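PDB 4GBS: putative lipoprotein from Bacteroides fragilis, which probably binds haem or a related ligand, as a putative lipoprotein of the HmuY family. Local coordinates for residues Asn43-His48 with Trp68-His73; Arg176-Met181 with Tyr189-Tyr194. All blocks are in the same frame, centred on the assembly; numbering follows the deposited sequence.

Contact 1 and contact 2 are both antiparallel strand pairs carrying a classic beta bulge, but they belong to different sheets, the four-stranded one for 43-48 with 68-73 and the nine-stranded one for 176-181 with 189-194. Their centres lie about 14 Å apart, and the sheets meet through apolar side chains: I45 CD1 is 3.7 Å from F192 CE2, and L47 and I72 also reach strand 189-195. Contact 1 is almost wholly buried, with a carboxylate gripping a loop at one end; contact 2 is partly buried, apolar on the face carrying L177, M190 and F192 and polar, with a bridging water, on the face carrying S179 and T191.

Contact 1 (Asn43-His48 with Trp68-His73); sequences NYINLH and WDLAIH
Backbone hydrogen bonds set the antiparallel register of 43-46 against 70-73. I45 N points almost along the L70 carbonyl axis at 2.8 Å from L70 O, while I72 N reaches N43 O on a lone pair. I72 O takes two donors from one residue, N43 N and the side-chain N43 ND2, the latter 3.1 Å away; both come from above the carbonyl plane. I45 O likewise accepts from D69 N and L70 N, and this doubled pairing opposite I45 defines a classic beta bulge in the inner strand pair of a four-stranded sheet of the HmuY-like fold.

At the bulge the D69 side chain points toward 47-48. D69 OD2 accepts L47 N (2.8 Å) from above the carboxylate plane and H48 ND1 (2.7 Å, N-H...O 159°) on its syn lone pair, with OD2 in the imidazole plane. H48 NE2 bonds D169, so the ring is held at both nitrogens.

Among apolar contacts, I45 CD1 touches I72 CD1 at 3.5 Å and also L70 CG. On the other face, the Y44 edge meets the five-membered ring of W68 in a T-shaped stack, planes at 71°, with CD1 over the indole, and A71 CB touches the same atom.

Contact 2 (Arg176-Met181 with Tyr189-Tyr194); sequences RLVSYM and YMTFDY
M190 folds back on itself, with chi2 at -62° and chi3 at -77°, and so swings its selenium and terminal methyl under the facing segment. L177, its CG anti to the backbone N (chi1 -175°), extends to meet that methyl: L177 CD1 lies 3.7 Å from M190 CE, the two chains crossing obliquely. The selenium of this selenomethionine, M190 SE, packs against Y180 CB at 3.5 Å. Y180 and F192 both hold CG between the backbone N and the carbonyl carbon, a setting that carries each ring away from the opposing segment, so F192 offers mainly CB to L177.

Two hydrogen-bonded pairs, R176-D193 and S179-T191, fix the register. R176 N and D193 O meet nearly along the carbonyl axis, with D193 N returning a bond to R176 O; farther along, T191 N donates to S179 O at 3.0 Å. At this second pair T191 O receives V178 N (2.7 Å) as well as S179 N (3.2 Å), the signature of a classic beta bulge, in which V178 and S179 together face one residue. V178 CG2 lies across the carboxylate of D193, 3.4 Å from D193 CG.

S179 OG and T191 OG1 each donate to a single water, which in turn donates to Y189 O (2.7 Å from the water oxygen) and M181 O. Four bonds thus hold this water at the end of the strand pair and tie both segments together.

The pair forms the beta hairpin of strands 172-179 and 189-195. Strand 29-35 flanks 189-195 on its other edge, where D193 OD1 bonds T31, while M190 and F192 rest on I72 of strand 70-73.

Contact 1 (Asn43-His48 with Trp68-His73)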
loop_
_atom_site.group_PDB
_atom_site.type_symbol
_atom_site.label_atom_id
_atom_site.label_comp_id
_atom_site.label_asym_id
_atom_site.label_seq_id
_atom_site.Cartn_x
_atom_site.Cartn_y
_atom_site.Cartn_z
ATOM N N ASN A 43 -4.747 -2.371 -7.288
ATOM C CA ASN A 43 -3.604 -3.226 -7.531
ATOM C C ASN A 43 -3.466 -4.094 -6.309
ATOM O O ASN A 43 -3.164 -3.593 -5.211
ATOM C CB ASN A 43 -2.356 -2.390 -7.845
ATOM C CG ASN A 43 -2.512 -1.544 -9.075
ATOM O OD1 ASN A 43 -2.301 -2.009 -10.196
ATOM N ND2 ASN A 43 -2.899 -0.290 -8.888
ATOM N N TYR A 44 -3.803 -5.375 -6.480
ATOM C CA TYR A 44 -3.826 -6.380 -5.424
ATOM C C TYR A 44 -2.484 -7.077 -5.328
ATOM O O TYR A 44 -1.910 -7.471 -6.339
ATOM C CB TYR A 44 -4.951 -7.401 -5.669
ATOM C CG TYR A 44 -6.316 -6.756 -5.768
ATOM C CD1 TYR A 44 -7.076 -6.500 -4.622
ATOM C CD2 TYR A 44 -6.848 -6.385 -7.003
ATOM C CE1 TYR A 44 -8.329 -5.890 -4.706
ATOM C CE2 TYR A 44 -8.109 -5.795 -7.100
ATOM C CZ TYR A 44 -8.848 -5.553 -5.948
ATOM O OH TYR A 44 -10.090 -4.962 -6.040
ATOM N N ILE A 45 -1.981 -7.194 -4.092
ATOM C CA ILE A 45 -0.709 -7.821 -3.773
ATOM C C ILE A 45 -0.978 -9.020 -2.892
ATOM O O ILE A 45 -1.670 -8.912 -1.878
ATOM C CB ILE A 45 0.261 -6.808 -3.097
ATOM C CG1 ILE A 45 0.406 -5.511 -3.931
ATOM C CG2 ILE A 45 1.619 -7.443 -2.784
ATOM C CD1 ILE A 45 0.360 -4.302 -3.137
ATOM N N ASN A 46 -0.427 -10.159 -3.279
ATOM C CA ASN A 46 -0.527 -11.372 -2.499
ATOM C C ASN A 46 0.897 -11.759 -2.081
ATOM O O ASN A 46 1.698 -12.236 -2.893
ATOM C CB ASN A 46 -1.257 -12.468 -3.276
ATOM C CG ASN A 46 -1.657 -13.652 -2.445
ATOM O OD1 ASN A 46 -0.949 -14.083 -1.529
ATOM N ND2 ASN A 46 -2.773 -14.252 -2.808
ATOM N N LEU A 47 1.210 -11.481 -0.808
ATOM C CA LEU A 47 2.497 -11.744 -0.181
ATOM C C LEU A 47 2.685 -13.240 0.107
ATOM O O LEU A 47 3.820 -13.688 0.263
ATOM C CB LEU A 47 2.603 -10.928 1.119
ATOM C CG LEU A 47 2.723 -9.402 0.966
ATOM C CD1 LEU A 47 2.596 -8.721 2.297
ATOM C CD2 LEU A 47 4.029 -9.002 0.307
ATOM N N HIS A 48 1.587 -14.010 0.163
ATOM C CA HIS A 48 1.613 -15.451 0.375
ATOM C C HIS A 48 2.067 -16.181 -0.889
ATOM O O HIS A 48 2.859 -17.125 -0.791
ATOM C CB HIS A 48 0.234 -15.982 0.805
ATOM C CG HIS A 48 -0.213 -15.571 2.176
ATOM N ND1 HIS A 48 -0.608 -14.262 2.453
ATOM C CD2 HIS A 48 -0.409 -16.327 3.283
ATOM C CE1 HIS A 48 -0.989 -14.262 3.722
ATOM N NE2 HIS A 48 -0.885 -15.483 4.265
ATOM N N TRP A 68 -5.907 -12.186 -1.711
ATOM C CA TRP A 68 -5.044 -10.984 -1.683
ATOM C C TRP A 68 -4.761 -10.585 -0.233
ATOM O O TRP A 68 -5.535 -10.924 0.667
ATOM C CB TRP A 68 -5.653 -9.795 -2.464
ATOM C CG TRP A 68 -7.051 -9.425 -2.048
ATOM C CD1 TRP A 68 -8.202 -10.102 -2.340
ATOM C CD2 TRP A 68 -7.452 -8.229 -1.363
ATOM N NE1 TRP A 68 -9.282 -9.453 -1.798
ATOM C CE2 TRP A 68 -8.856 -8.293 -1.202
ATOM C CE3 TRP A 68 -6.753 -7.138 -0.813
ATOM C CZ2 TRP A 68 -9.580 -7.298 -0.530
ATOM C CZ3 TRP A 68 -7.468 -6.151 -0.156
ATOM C CH2 TRP A 68 -8.866 -6.238 -0.014
ATOM N N ASP A 69 -3.658 -9.873 -0.007
ATOM C CA ASP A 69 -3.277 -9.431 1.334
ATOM C C ASP A 69 -3.485 -7.912 1.479
ATOM O O ASP A 69 -3.996 -7.467 2.518
ATOM C CB ASP A 69 -1.832 -9.830 1.634
ATOM C CG ASP A 69 -1.674 -11.328 1.691
ATOM O OD1 ASP A 69 -2.622 -12.009 2.131
ATOM O OD2 ASP A 69 -0.616 -11.823 1.290
ATOM N N LEU A 70 -3.137 -7.135 0.440
ATOM C CA LEU A 70 -3.370 -5.689 0.426
ATOM C C LEU A 70 -3.589 -5.219 -1.018
ATOM O O LEU A 70 -3.349 -5.974 -1.967
ATOM C CB LEU A 70 -2.247 -4.866 1.109
ATOM C CG LEU A 70 -0.850 -4.813 0.474
ATOM C CD1 LEU A 70 -0.129 -3.537 0.886
ATOM C CD2 LEU A 70 -0.039 -6.082 0.774
ATOM N N ALA A 71 -4.105 -3.998 -1.165
ATOM C CA ALA A 71 -4.393 -3.403 -2.465
ATOM C C ALA A 71 -4.047 -1.928 -2.447
ATOM O O ALA A 71 -4.183 -1.276 -1.410
ATOM C CB ALA A 71 -5.855 -3.612 -2.847
ATOM N N ILE A 72 -3.559 -1.415 -3.595
ATOM C CA ILE A 72 -3.151 -0.015 -3.770
ATOM C C ILE A 72 -3.931 0.593 -4.940
ATOM O O ILE A 72 -3.993 0.024 -6.020
ATOM C CB ILE A 72 -1.611 0.120 -3.968
ATOM C CG1 ILE A 72 -0.834 -0.553 -2.798
ATOM C CG2 ILE A 72 -1.196 1.594 -4.115
ATOM C CD1 ILE A 72 0.639 -0.771 -3.038
ATOM N N HIS A 73 -4.559 1.744 -4.671
ATOM C CA HIS A 73 -5.297 2.632 -5.571
ATOM C C HIS A 73 -4.704 3.981 -5.369
ATOM O O HIS A 73 -4.782 4.471 -4.248
ATOM C CB HIS A 73 -6.822 2.594 -5.285
ATOM C CG HIS A 73 -7.574 3.753 -5.865
ATOM N ND1 HIS A 73 -7.673 4.963 -5.185
ATOM C CD2 HIS A 73 -8.223 3.861 -7.047
ATOM C CE1 HIS A 73 -8.374 5.763 -5.975
ATOM N NE2 HIS A 73 -8.735 5.141 -7.103
#

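Contact 2 (Arg176-Met181 with Tyr189-Tyr194)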
loop_
_atom_site.group_PDB
_atom_site.type_symbol
_atom_site.label_atom_id
_atom_site.label_comp_id
_atom_site.label_asym_id
_atom_site.label_seq_id
_atom_site.Cartn_x
_atom_site.Cartn_y
_atom_site.Cartn_z
ATOM N N ARG A 176 7.710 -1.114 3.933
ATOM C CA ARG A 176 8.333 0.198 3.918
ATOM C C ARG A 176 8.337 0.716 2.474
ATOM O O ARG A 176 8.948 0.088 1.611
ATOM C CB ARG A 176 9.751 0.103 4.526
ATOM C CG ARG A 176 10.312 1.380 5.140
ATOM C CD ARG A 176 10.927 2.297 4.110
ATOM N NE ARG A 176 11.584 3.453 4.712
ATOM C CZ ARG A 176 12.103 4.451 4.011
ATOM N NH1 ARG A 176 12.041 4.443 2.685
ATOM N NH2 ARG A 176 12.676 5.472 4.629
ATOM N N LEU A 177 7.620 1.837 2.211
ATOM C CA LEU A 177 7.560 2.472 0.894
ATOM C C LEU A 177 8.914 3.089 0.514
ATOM O O LEU A 177 9.452 3.919 1.254
ATOM C CB LEU A 177 6.477 3.554 0.884
ATOM C CG LEU A 177 6.188 4.248 -0.440
ATOM C CD1 LEU A 177 5.421 3.322 -1.388
ATOM C CD2 LEU A 177 5.398 5.507 -0.197
ATOM N N VAL A 178 9.436 2.705 -0.659
ATOM C CA VAL A 178 10.721 3.148 -1.187
ATOM C C VAL A 178 10.511 4.416 -2.029
ATOM O O VAL A 178 11.246 5.389 -1.840
ATOM C CB VAL A 178 11.407 2.007 -1.991
ATOM C CG1 VAL A 178 12.646 2.499 -2.737
ATOM C CG2 VAL A 178 11.771 0.851 -1.072
ATOM N N SER A 179 9.533 4.405 -2.967
ATOM C CA SER A 179 9.253 5.575 -3.805
ATOM C C SER A 179 7.794 5.608 -4.210
ATOM O O SER A 179 7.114 4.588 -4.136
ATOM C CB SER A 179 10.146 5.590 -5.041
ATOM O OG SER A 179 10.138 4.336 -5.690
ATOM N N TYR A 180 7.311 6.796 -4.609
ATOM C CA TYR A 180 5.930 7.006 -5.037
ATOM C C TYR A 180 5.921 7.690 -6.425
ATOM O O TYR A 180 4.864 8.067 -6.941
ATOM C CB TYR A 180 5.130 7.817 -3.985
ATOM C CG TYR A 180 5.634 9.225 -3.784
ATOM C CD1 TYR A 180 6.616 9.507 -2.831
ATOM C CD2 TYR A 180 5.100 10.287 -4.506
ATOM C CE1 TYR A 180 7.067 10.809 -2.620
ATOM C CE2 TYR A 180 5.551 11.591 -4.311
ATOM C CZ TYR A 180 6.542 11.847 -3.369
ATOM O OH TYR A 180 7.010 13.126 -3.172
HETATM N N MSE A 181 7.111 7.843 -6.997
HETATM C CA MSE A 181 7.388 8.463 -8.287
HETATM C C MSE A 181 8.267 7.610 -9.162
HETATM O O MSE A 181 9.132 6.906 -8.640
HETATM C CB MSE A 181 8.110 9.798 -8.076
HETATM C CG MSE A 181 7.282 10.896 -7.475
HETATM SE SE MSE A 181 8.377 12.526 -7.377
HETATM C CE MSE A 181 9.638 11.979 -5.986
ATOM N N TYR A 189 3.543 5.736 -9.205
ATOM C CA TYR A 189 4.299 4.495 -9.368
ATOM C C TYR A 189 4.857 4.162 -8.010
ATOM O O TYR A 189 5.795 4.814 -7.556
ATOM C CB TYR A 189 5.368 4.611 -10.456
ATOM C CG TYR A 189 4.794 4.853 -11.828
ATOM C CD1 TYR A 189 4.371 3.796 -12.625
ATOM C CD2 TYR A 189 4.673 6.141 -12.335
ATOM C CE1 TYR A 189 3.846 4.012 -13.899
ATOM C CE2 TYR A 189 4.161 6.370 -13.612
ATOM C CZ TYR A 189 3.740 5.303 -14.386
ATOM O OH TYR A 189 3.195 5.534 -15.624
HETATM N N MSE A 190 4.221 3.192 -7.326
HETATM C CA MSE A 190 4.513 2.838 -5.931
HETATM C C MSE A 190 5.467 1.631 -5.819
HETATM O O MSE A 190 5.179 0.554 -6.337
HETATM C CB MSE A 190 3.183 2.524 -5.212
HETATM C CG MSE A 190 2.135 3.635 -5.367
HETATM SE SE MSE A 190 2.668 5.336 -4.601
HETATM C CE MSE A 190 2.359 4.936 -2.788
ATOM N N THR A 191 6.580 1.819 -5.110
ATOM C CA THR A 191 7.587 0.781 -4.845
ATOM C C THR A 191 7.751 0.615 -3.344
ATOM O O THR A 191 8.016 1.606 -2.664
ATOM C CB THR A 191 8.948 1.111 -5.513
ATOM O OG1 THR A 191 8.774 1.345 -6.904
ATOM C CG2 THR A 191 9.989 0.023 -5.303
ATOM N N PHE A 192 7.603 -0.620 -2.821
ATOM C CA PHE A 192 7.828 -0.838 -1.401
ATOM C C PHE A 192 8.654 -2.114 -1.163
ATOM O O PHE A 192 8.594 -3.072 -1.942
ATOM C CB PHE A 192 6.513 -0.901 -0.609
ATOM C CG PHE A 192 5.586 -2.056 -0.892
ATOM C CD1 PHE A 192 5.751 -3.281 -0.240
ATOM C CD2 PHE A 192 4.504 -1.906 -1.756
ATOM C CE1 PHE A 192 4.885 -4.350 -0.487
ATOM C CE2 PHE A 192 3.623 -2.973 -1.992
ATOM C CZ PHE A 192 3.808 -4.181 -1.339
ATOM N N ASP A 193 9.439 -2.099 -0.074
ATOM C CA ASP A 193 10.214 -3.243 0.397
ATOM C C ASP A 193 9.451 -3.901 1.515
ATOM O O ASP A 193 8.751 -3.218 2.274
ATOM C CB ASP A 193 11.626 -2.851 0.845
ATOM C CG ASP A 193 12.571 -2.368 -0.235
ATOM O OD1 ASP A 193 12.273 -2.588 -1.425
ATOM O OD2 ASP A 193 13.628 -1.782 0.117
ATOM N N TYR A 194 9.555 -5.225 1.616
ATOM C CA TYR A 194 8.818 -5.926 2.660
ATOM C C TYR A 194 9.667 -7.031 3.305
ATOM O O TYR A 194 10.691 -7.440 2.773
ATOM C CB TYR A 194 7.502 -6.531 2.092
ATOM C CG TYR A 194 7.718 -7.643 1.083
ATOM C CD1 TYR A 194 7.875 -8.969 1.494
ATOM C CD2 TYR A 194 7.744 -7.377 -0.282
ATOM C CE1 TYR A 194 8.107 -9.989 0.573
ATOM C CE2 TYR A 194 7.936 -8.399 -1.214
ATOM C CZ TYR A 194 8.138 -9.700 -0.782
ATOM O OH TYR A 194 8.394 -10.695 -1.699
HETATM O O HOH W 1 8.280 3.880 -7.709
#